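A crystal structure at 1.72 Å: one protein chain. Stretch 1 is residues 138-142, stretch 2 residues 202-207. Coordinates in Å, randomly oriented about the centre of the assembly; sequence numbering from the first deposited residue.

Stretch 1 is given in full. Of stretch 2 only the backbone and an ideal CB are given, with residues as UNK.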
ATOM      1  N   LEU A 138      -0.738   4.321 -11.896  1.00 15.04           N
ATOM      2  CA  LEU A 138      -1.025   5.199 -10.776  1.00 14.25           C
ATOM      3  C   LEU A 138      -0.149   6.413 -10.922  1.00 14.98           C
ATOM      4  O   LEU A 138       1.069   6.298 -10.811  1.00 16.13           O
ATOM      5  CB  LEU A 138      -0.684   4.480  -9.462  1.00 14.47           C
ATOM      6  CG  LEU A 138      -1.517   3.218  -9.216  1.00 15.37           C
ATOM      7  CD1 LEU A 138      -0.986   2.422  -8.056  1.00 16.76           C
ATOM      8  CD2 LEU A 138      -3.006   3.552  -9.032  1.00 16.18           C
ATOM      9  N   ASP A 139      -0.734   7.577 -11.144  1.00 15.30           N
ATOM     10  CA  ASP A 139       0.059   8.785 -11.351  1.00 14.44           C
ATOM     11  C   ASP A 139       0.081   9.566 -10.059  1.00 14.48           C
ATOM     12  O   ASP A 139      -0.874  10.244  -9.696  1.00 13.30           O
ATOM     13  CB  ASP A 139      -0.516   9.635 -12.464  1.00 15.27           C
ATOM     14  CG  ASP A 139      -0.262   9.032 -13.793  1.00 16.78           C
ATOM     15  OD1 ASP A 139       0.840   8.467 -13.975  1.00 17.14           O
ATOM     16  OD2 ASP A 139      -1.135   9.067 -14.679  1.00 17.44           O
ATOM     17  N   VAL A 140       1.204   9.446  -9.393  1.00 14.31           N
ATOM     18  CA  VAL A 140       1.417  10.130  -8.129  1.00 14.53           C
ATOM     19  C   VAL A 140       1.975  11.523  -8.355  1.00 15.11           C
ATOM     20  O   VAL A 140       3.107  11.677  -8.815  1.00 14.45           O
ATOM     21  CB  VAL A 140       2.404   9.335  -7.224  1.00 14.80           C
ATOM     22  CG1 VAL A 140       2.540  10.064  -5.919  1.00 14.54           C
ATOM     23  CG2 VAL A 140       1.898   7.915  -7.015  1.00 15.89           C
ATOM     24  N   GLN A 141       1.195  12.529  -7.993  1.00 14.94           N
ATOM     25  CA  GLN A 141       1.651  13.911  -8.023  1.00 17.04           C
ATOM     26  C   GLN A 141       1.507  14.615  -6.686  1.00 15.82           C
ATOM     27  O   GLN A 141       2.085  15.674  -6.501  1.00 15.38           O
ATOM     28  CB  GLN A 141       0.914  14.683  -9.098  1.00 18.48           C
ATOM     29  CG  GLN A 141       1.260  14.120 -10.478  1.00 23.72           C
ATOM     30  CD  GLN A 141       0.521  14.809 -11.542  1.00 27.82           C
ATOM     31  OE1 GLN A 141      -0.679  14.599 -11.695  1.00 29.82           O
ATOM     32  NE2 GLN A 141       1.200  15.680 -12.255  1.00 31.38           N
ATOM     33  N   GLN A 142       0.739  14.046  -5.770  1.00 15.41           N
ATOM     34  CA  GLN A 142       0.534  14.647  -4.462  1.00 14.26           C
ATOM     35  C   GLN A 142       0.126  13.601  -3.462  1.00 13.72           C
ATOM     36  O   GLN A 142      -0.166  12.488  -3.846  1.00 13.70           O
ATOM     37  CB  GLN A 142      -0.543  15.718  -4.513  1.00 15.66           C
ATOM     38  CG  GLN A 142      -1.928  15.202  -4.900  1.00 16.95           C
ATOM     39  CD  GLN A 142      -2.928  16.320  -5.045  1.00 23.45           C
ATOM     40  OE1 GLN A 142      -3.307  16.684  -6.147  1.00 28.95           O
ATOM     41  NE2 GLN A 142      -3.313  16.899  -3.943  1.00 24.51           N
ATOM     42  N   UNK A 202       9.677   8.238 -13.019  1.00 20.65           N
ATOM     43  CA  UNK A 202       9.417   9.613 -12.620  1.00 19.90           C
ATOM     44  C   UNK A 202       8.561  10.374 -13.624  1.00 19.29           C
ATOM     45  O   UNK A 202       8.653  10.170 -14.845  1.00 20.01           O
ATOM     46  CB  UNK A 202      10.742  10.350 -12.417  1.00 19.90           C
ATOM     47  N   UNK A 203       7.644  11.179 -13.094  1.00 18.43           N
ATOM     48  CA  UNK A 203       6.793  12.034 -13.921  1.00 17.65           C
ATOM     49  C   UNK A 203       6.871  13.486 -13.406  1.00 17.66           C
ATOM     50  O   UNK A 203       7.322  13.765 -12.284  1.00 17.02           O
ATOM     51  CB  UNK A 203       5.348  11.530 -13.911  1.00 17.65           C
ATOM     52  N   UNK A 204       6.461  14.415 -14.246  1.00 17.70           N
ATOM     53  CA  UNK A 204       6.358  15.818 -13.857  1.00 18.05           C
ATOM     54  C   UNK A 204       5.162  16.081 -12.931  1.00 18.30           C
ATOM     55  O   UNK A 204       4.080  15.545 -13.082  1.00 20.05           O
ATOM     56  CB  UNK A 204       6.248  16.694 -15.107  1.00 18.05           C
ATOM     57  N   UNK A 205       5.349  16.969 -11.989  1.00 18.90           N
ATOM     58  CA  UNK A 205       4.252  17.381 -11.139  1.00 19.65           C
ATOM     59  C   UNK A 205       4.219  18.874 -11.079  1.00 19.12           C
ATOM     60  O   UNK A 205       5.222  19.545 -11.347  1.00 19.62           O
ATOM     61  CB  UNK A 205       4.372  16.783  -9.736  1.00 19.65           C
ATOM     62  N   UNK A 206       3.091  19.371 -10.609  1.00 20.59           N
ATOM     63  CA  UNK A 206       2.831  20.794 -10.532  1.00 22.09           C
ATOM     64  C   UNK A 206       3.529  21.484  -9.409  1.00 22.11           C
ATOM     65  O   UNK A 206       3.703  22.692  -9.428  1.00 23.25           O
ATOM     66  CB  UNK A 206       1.326  21.041 -10.405  1.00 22.09           C
ATOM     67  N   UNK A 207       3.916  20.714  -8.406  1.00 21.34           N
ATOM     68  CA  UNK A 207       4.682  21.227  -7.303  1.00 20.86           C
ATOM     69  C   UNK A 207       5.645  20.166  -6.809  1.00 20.45           C
ATOM     70  O   UNK A 207       5.541  18.995  -7.163  1.00 17.65           O
ATOM     71  CB  UNK A 207       3.761  21.697  -6.175  1.00 20.86           C
TER

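Position 202 lies outside the contact. Its ideal CB has nothing of stretch 1 within 5.5 Å, so stretch 1 places no demand on the side chain. Phi of -58° and psi of 140° are compatible with almost any residue, including proline, whose ring holds phi near this value. The residue is Pro202, with a C-gamma exo ring, and it makes no contact with stretch 1.

At position 203 the CA-to-CB bond points toward stretch 1, yet the backbones are well apart here, with 7.9 Å between its CA and CA of Asp139, and the ideal CB is still 5.5 Å from Asp139 OD1. A side chain must therefore have some length to reach across. What it would meet is mixed: the carboxylate of Asp139, the carbonyl oxygen of Val140 and the aliphatic part of Gln141. A basic or polar chain could address the oxygens, whereas a branched or linear aliphatic one could fill the gap and pack on the methylenes of Gln141; phi of -128° and psi of 162° describe an extended backbone that suits beta-branched residues well. The residue is Ile203, which takes the aliphatic solution. With chi1 at 64° (p) and chi2 at 174° (t), its longer branch extends across the gap, bringing CD1 to 3.8 Å from Val140 O, 3.9 Å from Asp139 OD1 and 4.1 Å from Gln141 CG. These are van der Waals contacts, and the nearby carboxylate does not depend on this neighbour, since both Asp139 OD1 and OD2 are hydrogen-bonded elsewhere in the structure.

At position 204 the CA-to-CB bond points away, and the side chain could be small or large, polar or apolar, as far as stretch 1 is concerned. The backbone matters more, because its carbonyl oxygen lies close to the amide end of Gln141. The residue is Ala204. Gln141 NE2 donates a hydrogen bond to Ala204 O at 3.0 Å, with an N-H...O angle of 140°, a link that uses no side-chain atom of stretch 2.

Position 205 points toward stretch 1 again, now at close range: its CA is 5.3 Å from CA of Gln141, and its ideal CB is 4.1 Å from Gln141 CB. A small side chain such as alanine or serine would fit directly against that methylene, while a longer one would have to turn aside from it. The residue is Ala205, whose CB packs 4.2 Å from Gln141 CB; Gln141 NE2 also passes 3.7 Å from Ala205 CA.

At position 206 the ideal CB has room, and phi of -76° with psi of -21° is open to any L-residue, so neither consideration calls for glycine. The residue is nevertheless Gly206.

At position 207 the CA-to-CB bond points sideways and the ideal CB has nothing of stretch 1 within 5.5 Å, so many side chains would suit. The residue is Ala207. A water donates to Gln141 O at 2.6 Å and accepts a weak hydrogen bond from Ala207 N at 3.3 Å.

Stretch 2 (202-207) PIAAGA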
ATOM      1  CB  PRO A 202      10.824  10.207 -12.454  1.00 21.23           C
ATOM      2  CG  PRO A 202      11.685   9.026 -12.179  1.00 22.35           C
ATOM      3  CD  PRO A 202      11.135   7.959 -13.049  1.00 20.85           C
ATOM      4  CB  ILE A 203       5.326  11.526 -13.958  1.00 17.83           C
ATOM      5  CG1 ILE A 203       4.658  11.571 -12.574  1.00 17.71           C
ATOM      6  CG2 ILE A 203       5.235  10.138 -14.597  1.00 18.77           C
ATOM      7  CD1 ILE A 203       3.199  11.215 -12.597  1.00 17.99           C
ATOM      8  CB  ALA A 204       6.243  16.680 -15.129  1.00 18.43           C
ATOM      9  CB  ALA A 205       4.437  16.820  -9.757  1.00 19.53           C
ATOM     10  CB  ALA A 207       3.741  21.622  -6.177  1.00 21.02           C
TER
HETATM   11  O   HOH W   1       2.034  18.191  -7.302  1.00 22.78           O
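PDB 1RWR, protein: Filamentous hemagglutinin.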